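Local coordinates for protein L-hydantoinase (Arthrobacter aurescens, PDB 1GKR) that hydrolyses the ring amide of hydantoins, preferring aryl- over alkyl-substituted ones, with a binuclear zinc centre in each subunit of a homotetramer, at residues Glu187-Ile190 with Gln191-Lys195; Lys111-Gly114 with Gln115-Val119; Gly353-Leu357 with Glu358-Glu362. All coordinates share one frame; numbering follows the deposited sequence.

Interaction 1 (Glu187-Ile190 with Gln191-Lys195); sequences ETII and QALQK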
# COMPACT_ATOMS: atom_id res chain seq x y z
N GLU A 187 12.02 14.14 -19.93
CA GLU A 187 12.70 14.65 -21.12
C GLU A 187 13.84 13.77 -21.63
O GLU A 187 13.89 13.40 -22.79
CB GLU A 187 13.25 16.04 -20.82
CG GLU A 187 14.12 16.59 -21.91
CD GLU A 187 13.88 18.07 -22.13
OE1 GLU A 187 12.82 18.42 -22.71
OE2 GLU A 187 14.75 18.88 -21.71
N THR A 188 14.74 13.46 -20.72
CA THR A 188 15.91 12.67 -21.01
C THR A 188 15.69 11.25 -21.49
O THR A 188 16.45 10.75 -22.31
CB THR A 188 16.79 12.68 -19.78
OG1 THR A 188 17.81 13.67 -19.95
CG2 THR A 188 17.41 11.38 -19.53
N ILE A 189 14.66 10.59 -20.97
CA ILE A 189 14.35 9.23 -21.37
C ILE A 189 13.70 9.26 -22.74
O ILE A 189 13.97 8.40 -23.58
CB ILE A 189 13.40 8.55 -20.36
CG1 ILE A 189 14.20 8.18 -19.11
CG2 ILE A 189 12.74 7.32 -20.99
CD1 ILE A 189 13.34 7.79 -17.93
N ILE A 190 12.86 10.26 -22.97
CA ILE A 190 12.22 10.39 -24.27
C ILE A 190 13.29 10.53 -25.33
O ILE A 190 13.22 9.89 -26.38
CB ILE A 190 11.28 11.59 -24.30
CG1 ILE A 190 10.09 11.31 -23.40
CG2 ILE A 190 10.80 11.83 -25.71
CD1 ILE A 190 9.10 12.44 -23.31
N GLN A 191 14.30 11.36 -25.08
CA GLN A 191 15.38 11.53 -26.05
C GLN A 191 16.08 10.21 -26.33
O GLN A 191 16.29 9.86 -27.49
CB GLN A 191 16.41 12.52 -25.54
CG GLN A 191 15.94 13.94 -25.46
CD GLN A 191 17.01 14.86 -24.89
OE1 GLN A 191 16.73 16.01 -24.55
NE2 GLN A 191 18.24 14.35 -24.78
N ALA A 192 16.43 9.48 -25.28
CA ALA A 192 17.11 8.21 -25.45
C ALA A 192 16.27 7.24 -26.26
O ALA A 192 16.75 6.62 -27.20
CB ALA A 192 17.45 7.59 -24.10
N LEU A 193 15.00 7.12 -25.90
CA LEU A 193 14.12 6.22 -26.63
C LEU A 193 13.95 6.67 -28.09
O LEU A 193 13.88 5.83 -28.99
CB LEU A 193 12.77 6.14 -25.93
CG LEU A 193 12.84 5.45 -24.57
CD1 LEU A 193 11.49 5.52 -23.91
CD2 LEU A 193 13.28 4.01 -24.75
N GLN A 194 13.88 7.98 -28.33
CA GLN A 194 13.72 8.46 -29.70
C GLN A 194 14.86 7.96 -30.57
O GLN A 194 14.64 7.50 -31.69
CB GLN A 194 13.72 9.98 -29.75
CG GLN A 194 12.36 10.60 -29.70
CD GLN A 194 12.42 12.10 -29.59
OE1 GLN A 194 11.40 12.77 -29.57
NE2 GLN A 194 13.64 12.64 -29.49
N LYS A 195 16.08 8.07 -30.05
CA LYS A 195 17.25 7.63 -30.78
C LYS A 195 17.19 6.15 -31.05
O LYS A 195 17.39 5.73 -32.18
CB LYS A 195 18.54 7.98 -30.03
CG LYS A 195 18.77 9.48 -29.94
CD LYS A 195 20.21 9.85 -29.57
CE LYS A 195 20.42 11.38 -29.62
NZ LYS A 195 21.84 11.84 -29.48
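Ile189 and Leu193, one helical turn apart, lie side by side and point the same way, with CG2 of Ile189 3.7 Å from CD1 of Leu193. Both are apolar and branched, which suits a buried helix face packed against other side chains. The Ile189 methyl gets there because CG2 stands anti to the backbone N while CG1 (chi1 -75°) takes the place beside it. In the backbone Leu193 N donates to Ile189 O at 2.8 Å. The same i to i+4 pattern, diagnostic of an alpha-helix, repeats from Gln191 N to Glu187 O, Ala192 N to Thr188 O and Gln194 N to Ile190 O; these residues form the first turns of helix 187-199 in the TIM-barrel hydrolase domain. On the more exposed flank the extended chain of Gln191 crosses the Glu187 side chain at a slant, its OE1 3.8 Å from Glu187 CG and the amide and carboxylate planes only 26° apart. The Glu187 carboxylate finds its hydrogen bond outside the helix turn, OE1 accepting from Ala152 N. Asn186 OD1 receives Ile189 N at the helix start. Outward from this shell, Ile189 and Ile190 pack on Gln216 of helix 214-231. Ile190 lies about 7 Å, side chain to side chain, from the zinc ligand His183. Small Ala192 rests against Glu168 of a second subunit, and Leu193 against Phe167 of that same subunit.

Interaction 2 (Lys111-Gly114 with Gln115-Val119); sequences KQAG and QRLKV
From Lys111 to Leu117 the backbone bonds change as the helix runs out: Gln115 N reaches Gln112 O at 2.8 Å from above the carbonyl plane, an i to i+3 bond, while Arg116 N also donates to Gln112 O and Leu117 N closes an i to i+4 bond on Ala113 O at 2.9 Å. One carbonyl oxygen thus serves two donors, consistent with a local i to i+3 turn mixed into the i to i+4 pattern at the helix end. On the partly exposed side Gln112 and Arg116 run side by side. The Gln112 chain bends at chi2 (-92°), which folds its amide back so that OE1 meets the edge of the Arg116 guanidinium; the bond from Arg116 NH2 to Gln112 OE1, 3.5 Å long, is weak, and the two flat groups are turned 69° apart. The stretch closes helix 103-116, the helix linking parallel strands 87-92 and 120-123 in a beta-alpha-beta unit of the TIM-barrel domain. Arginine suits this end because its long chain carries a flat guanidinium with several N-H donors: NH1 makes a salt bridge with Glu76 and NH2 another with Asp65. Cutting Arg116 back to an alanine would probably leave the carboxylates of Glu76 and Asp65 without this cationic mate and the Gln112 amide freer to turn. On the buried side, the methyl of Ala113 meets Leu117 CD1 at 3.6 Å, and both residues pack on Phe75 of helix 75-85; the small side chain of Ala113 is consistent with close packing of Phe75. Along the exposed flank the extended side chains of Lys111 and Gln115 lie alongside each other, Lys111 CG 3.8 Å from Gln115 OE1, an aliphatic stem against an amide oxygen.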
# COMPACT_ATOMS: atom_id res chain seq x y z
N LYS A 111 -3.67 43.01 -21.80
CA LYS A 111 -4.20 44.14 -22.53
C LYS A 111 -4.77 43.65 -23.85
O LYS A 111 -5.92 43.93 -24.19
CB LYS A 111 -3.07 45.14 -22.77
CG LYS A 111 -3.46 46.44 -23.43
CD LYS A 111 -2.22 47.32 -23.50
CE LYS A 111 -2.28 48.35 -24.62
NZ LYS A 111 -0.94 48.98 -24.82
N GLN A 112 -3.96 42.91 -24.59
CA GLN A 112 -4.37 42.35 -25.87
C GLN A 112 -5.58 41.45 -25.76
O GLN A 112 -6.60 41.66 -26.43
CB GLN A 112 -3.21 41.56 -26.46
CG GLN A 112 -2.02 42.41 -26.80
CD GLN A 112 -2.07 42.88 -28.22
OE1 GLN A 112 -3.07 43.46 -28.66
NE2 GLN A 112 -1.00 42.63 -28.96
N ALA A 113 -5.46 40.42 -24.91
CA ALA A 113 -6.53 39.46 -24.68
C ALA A 113 -7.84 40.16 -24.37
O ALA A 113 -8.90 39.77 -24.87
CB ALA A 113 -6.15 38.54 -23.53
N GLY A 114 -7.76 41.20 -23.54
CA GLY A 114 -8.96 41.94 -23.19
C GLY A 114 -9.61 42.68 -24.34
O GLY A 114 -10.81 42.94 -24.33
N GLN A 115 -8.82 43.03 -25.34
CA GLN A 115 -9.34 43.76 -26.48
C GLN A 115 -9.87 42.87 -27.58
O GLN A 115 -10.69 43.31 -28.38
CB GLN A 115 -8.26 44.66 -27.08
CG GLN A 115 -7.76 45.75 -26.17
CD GLN A 115 -6.52 46.43 -26.74
OE1 GLN A 115 -5.97 47.36 -26.14
NE2 GLN A 115 -6.08 45.97 -27.92
N ARG A 116 -9.41 41.63 -27.64
CA ARG A 116 -9.86 40.78 -28.73
C ARG A 116 -10.64 39.51 -28.41
O ARG A 116 -11.30 38.96 -29.29
CB ARG A 116 -8.67 40.47 -29.62
CG ARG A 116 -8.14 41.71 -30.33
CD ARG A 116 -6.99 41.38 -31.24
NE ARG A 116 -5.73 41.31 -30.52
CZ ARG A 116 -4.88 40.29 -30.61
NH1 ARG A 116 -5.17 39.26 -31.40
NH2 ARG A 116 -3.73 40.31 -29.93
N LEU A 117 -10.57 39.04 -27.16
CA LEU A 117 -11.28 37.83 -26.77
C LEU A 117 -12.79 38.03 -26.74
O LEU A 117 -13.27 39.13 -26.46
CB LEU A 117 -10.79 37.35 -25.41
CG LEU A 117 -9.48 36.59 -25.50
CD1 LEU A 117 -8.92 36.36 -24.10
CD2 LEU A 117 -9.74 35.27 -26.23
N LYS A 118 -13.53 36.96 -27.03
CA LYS A 118 -14.98 37.05 -27.03
C LYS A 118 -15.63 36.32 -25.84
O LYS A 118 -16.83 36.46 -25.61
CB LYS A 118 -15.54 36.53 -28.36
CG LYS A 118 -15.22 37.41 -29.58
CD LYS A 118 -16.17 37.06 -30.72
CE LYS A 118 -16.10 38.04 -31.88
NZ LYS A 118 -14.90 37.80 -32.73
N VAL A 119 -14.86 35.53 -25.11
CA VAL A 119 -15.38 34.86 -23.92
C VAL A 119 -14.48 35.35 -22.78
O VAL A 119 -13.45 35.97 -23.04
CB VAL A 119 -15.34 33.33 -24.05
CG1 VAL A 119 -16.26 32.89 -25.18
CG2 VAL A 119 -13.93 32.85 -24.30

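Interaction 3 (Gly353-Leu357 with Glu358-Glu362); sequences GRLSL and ERLVE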
# COMPACT_ATOMS: atom_id res chain seq x y z
N GLY A 353 -24.35 6.88 -22.09
CA GLY A 353 -24.51 6.30 -20.76
C GLY A 353 -23.30 6.04 -19.90
O GLY A 353 -23.46 5.49 -18.82
N ARG A 354 -22.10 6.42 -20.32
CA ARG A 354 -20.95 6.16 -19.46
C ARG A 354 -20.45 7.36 -18.64
O ARG A 354 -19.38 7.31 -18.04
CB ARG A 354 -19.80 5.54 -20.27
CG ARG A 354 -19.50 6.24 -21.54
CD ARG A 354 -19.27 5.22 -22.64
NE ARG A 354 -17.98 4.54 -22.56
CZ ARG A 354 -16.98 4.75 -23.41
NH1 ARG A 354 -17.12 5.64 -24.40
NH2 ARG A 354 -15.85 4.06 -23.28
N LEU A 355 -21.25 8.43 -18.60
CA LEU A 355 -20.92 9.62 -17.83
C LEU A 355 -22.20 10.34 -17.46
O LEU A 355 -23.06 10.54 -18.31
CB LEU A 355 -20.03 10.57 -18.65
CG LEU A 355 -19.62 11.87 -17.94
CD1 LEU A 355 -18.88 11.59 -16.65
CD2 LEU A 355 -18.73 12.68 -18.86
N SER A 356 -22.33 10.73 -16.19
CA SER A 356 -23.54 11.43 -15.79
C SER A 356 -23.36 12.93 -15.98
O SER A 356 -22.24 13.45 -15.93
CB SER A 356 -23.86 11.14 -14.33
OG SER A 356 -22.81 11.56 -13.49
N LEU A 357 -24.47 13.61 -16.23
CA LEU A 357 -24.43 15.05 -16.41
C LEU A 357 -23.83 15.71 -15.19
O LEU A 357 -23.04 16.65 -15.30
CB LEU A 357 -25.83 15.61 -16.64
CG LEU A 357 -26.27 15.75 -18.10
CD1 LEU A 357 -27.76 16.06 -18.18
CD2 LEU A 357 -25.47 16.86 -18.73
N GLU A 358 -24.19 15.20 -14.01
CA GLU A 358 -23.70 15.76 -12.76
C GLU A 358 -22.20 15.72 -12.67
O GLU A 358 -21.57 16.68 -12.24
CB GLU A 358 -24.31 15.04 -11.56
CG GLU A 358 -25.82 15.23 -11.40
CD GLU A 358 -26.63 14.13 -12.05
OE1 GLU A 358 -26.25 13.65 -13.14
OE2 GLU A 358 -27.67 13.74 -11.47
N ARG A 359 -21.61 14.60 -13.07
CA ARG A 359 -20.16 14.47 -13.00
C ARG A 359 -19.49 15.37 -14.05
O ARG A 359 -18.46 16.00 -13.78
CB ARG A 359 -19.76 13.02 -13.21
CG ARG A 359 -18.27 12.85 -13.34
CD ARG A 359 -17.74 11.96 -12.26
NE ARG A 359 -17.71 12.62 -10.96
CZ ARG A 359 -17.83 11.97 -9.81
NH1 ARG A 359 -17.99 10.65 -9.79
NH2 ARG A 359 -17.77 12.63 -8.66
N LEU A 360 -20.09 15.43 -15.24
CA LEU A 360 -19.56 16.26 -16.31
C LEU A 360 -19.45 17.69 -15.85
O LEU A 360 -18.43 18.34 -16.07
CB LEU A 360 -20.47 16.19 -17.54
CG LEU A 360 -19.97 16.92 -18.79
CD1 LEU A 360 -20.51 16.24 -20.03
CD2 LEU A 360 -20.39 18.36 -18.76
N VAL A 361 -20.49 18.19 -15.20
CA VAL A 361 -20.46 19.56 -14.72
C VAL A 361 -19.40 19.76 -13.64
O VAL A 361 -18.81 20.83 -13.52
CB VAL A 361 -21.84 19.99 -14.19
CG1 VAL A 361 -21.74 21.24 -13.33
CG2 VAL A 361 -22.75 20.27 -15.36
N GLU A 362 -19.14 18.71 -12.87
CA GLU A 362 -18.16 18.78 -11.81
C GLU A 362 -16.74 18.93 -12.35
O GLU A 362 -15.98 19.79 -11.89
CB GLU A 362 -18.23 17.54 -10.92
CG GLU A 362 -17.35 17.65 -9.70
CD GLU A 362 -17.29 16.37 -8.89
OE1 GLU A 362 -17.15 15.29 -9.52
OE2 GLU A 362 -17.37 16.44 -7.64
O HOH W 1 -27.08 12.10 -15.82
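With chi1 at 61°, the hydroxyl of Ser356 is held between its backbone N and carbonyl carbon, and Leu355 has CG opposite its own N (chi1 180°); together these torsions aim one polar and one apolar group at the opening turn of helix 357-372. Ser356 is the N-cap: its OG accepts from Arg359 N at 3.3 Å, supplying an acceptor to an amide of the first turn. Serine suits the place because its short side chain can fold back to the backbone. Its own carbonyl takes Leu360 N at 3.0 Å, and Val361 N bonds to Leu357 O one residue on. A water extends the start of the helix, accepting from Leu357 N and donating to Glu358 OE1; an acidic residue is well placed near a helix N-terminus. The side chain of Leu355 crosses those of Arg359 and Leu360 at about a right angle, CD1 lying 3.6 Å from the aliphatic CG of Arg359 and CD2 4.1 Å from Leu360 CB. Beyond that stem Arg359 turns away to grip one oxygen of Glu362 in a side-on salt bridge, NE at 3.1 Å and NH2 at 2.9 Å from OE1, which lies in the guanidinium plane; NH1 of Arg359 donates to Glu302 O. Glu302, on helix 291-303, also receives Ser356 N through its carboxylate. Leu355 packs on Leu301 of that helix, and Leu355 and Leu360 both reach Met345 of helix 341-350; against strand 51-62, Leu357 packs on Phe51, Leu360 on Met53, and Val361 on Met53 and Pro54.

In the fold
All three are local contacts at or near helix ends, each on a different helix (187-199, 103-116, 357-372), and none touches another: the nearest atoms of interactions 2 and 3 are about 16 Å apart, on opposite sides of the chain's centre. Each mixes buried and more exposed residues. Interaction 1 sits at a helix start and helps form a subunit interface, with backbone bonds and aliphatic packing. Interaction 2 is a helix end, where the backbone pattern becomes irregular and Arg116 forms salt bridges outside the segments. Interaction 3 begins a helix with a serine cap, a water and an internal salt bridge, its apolar residues packing between neighbouring helices and strand 51-62, which carries zinc ligands His60 and His62.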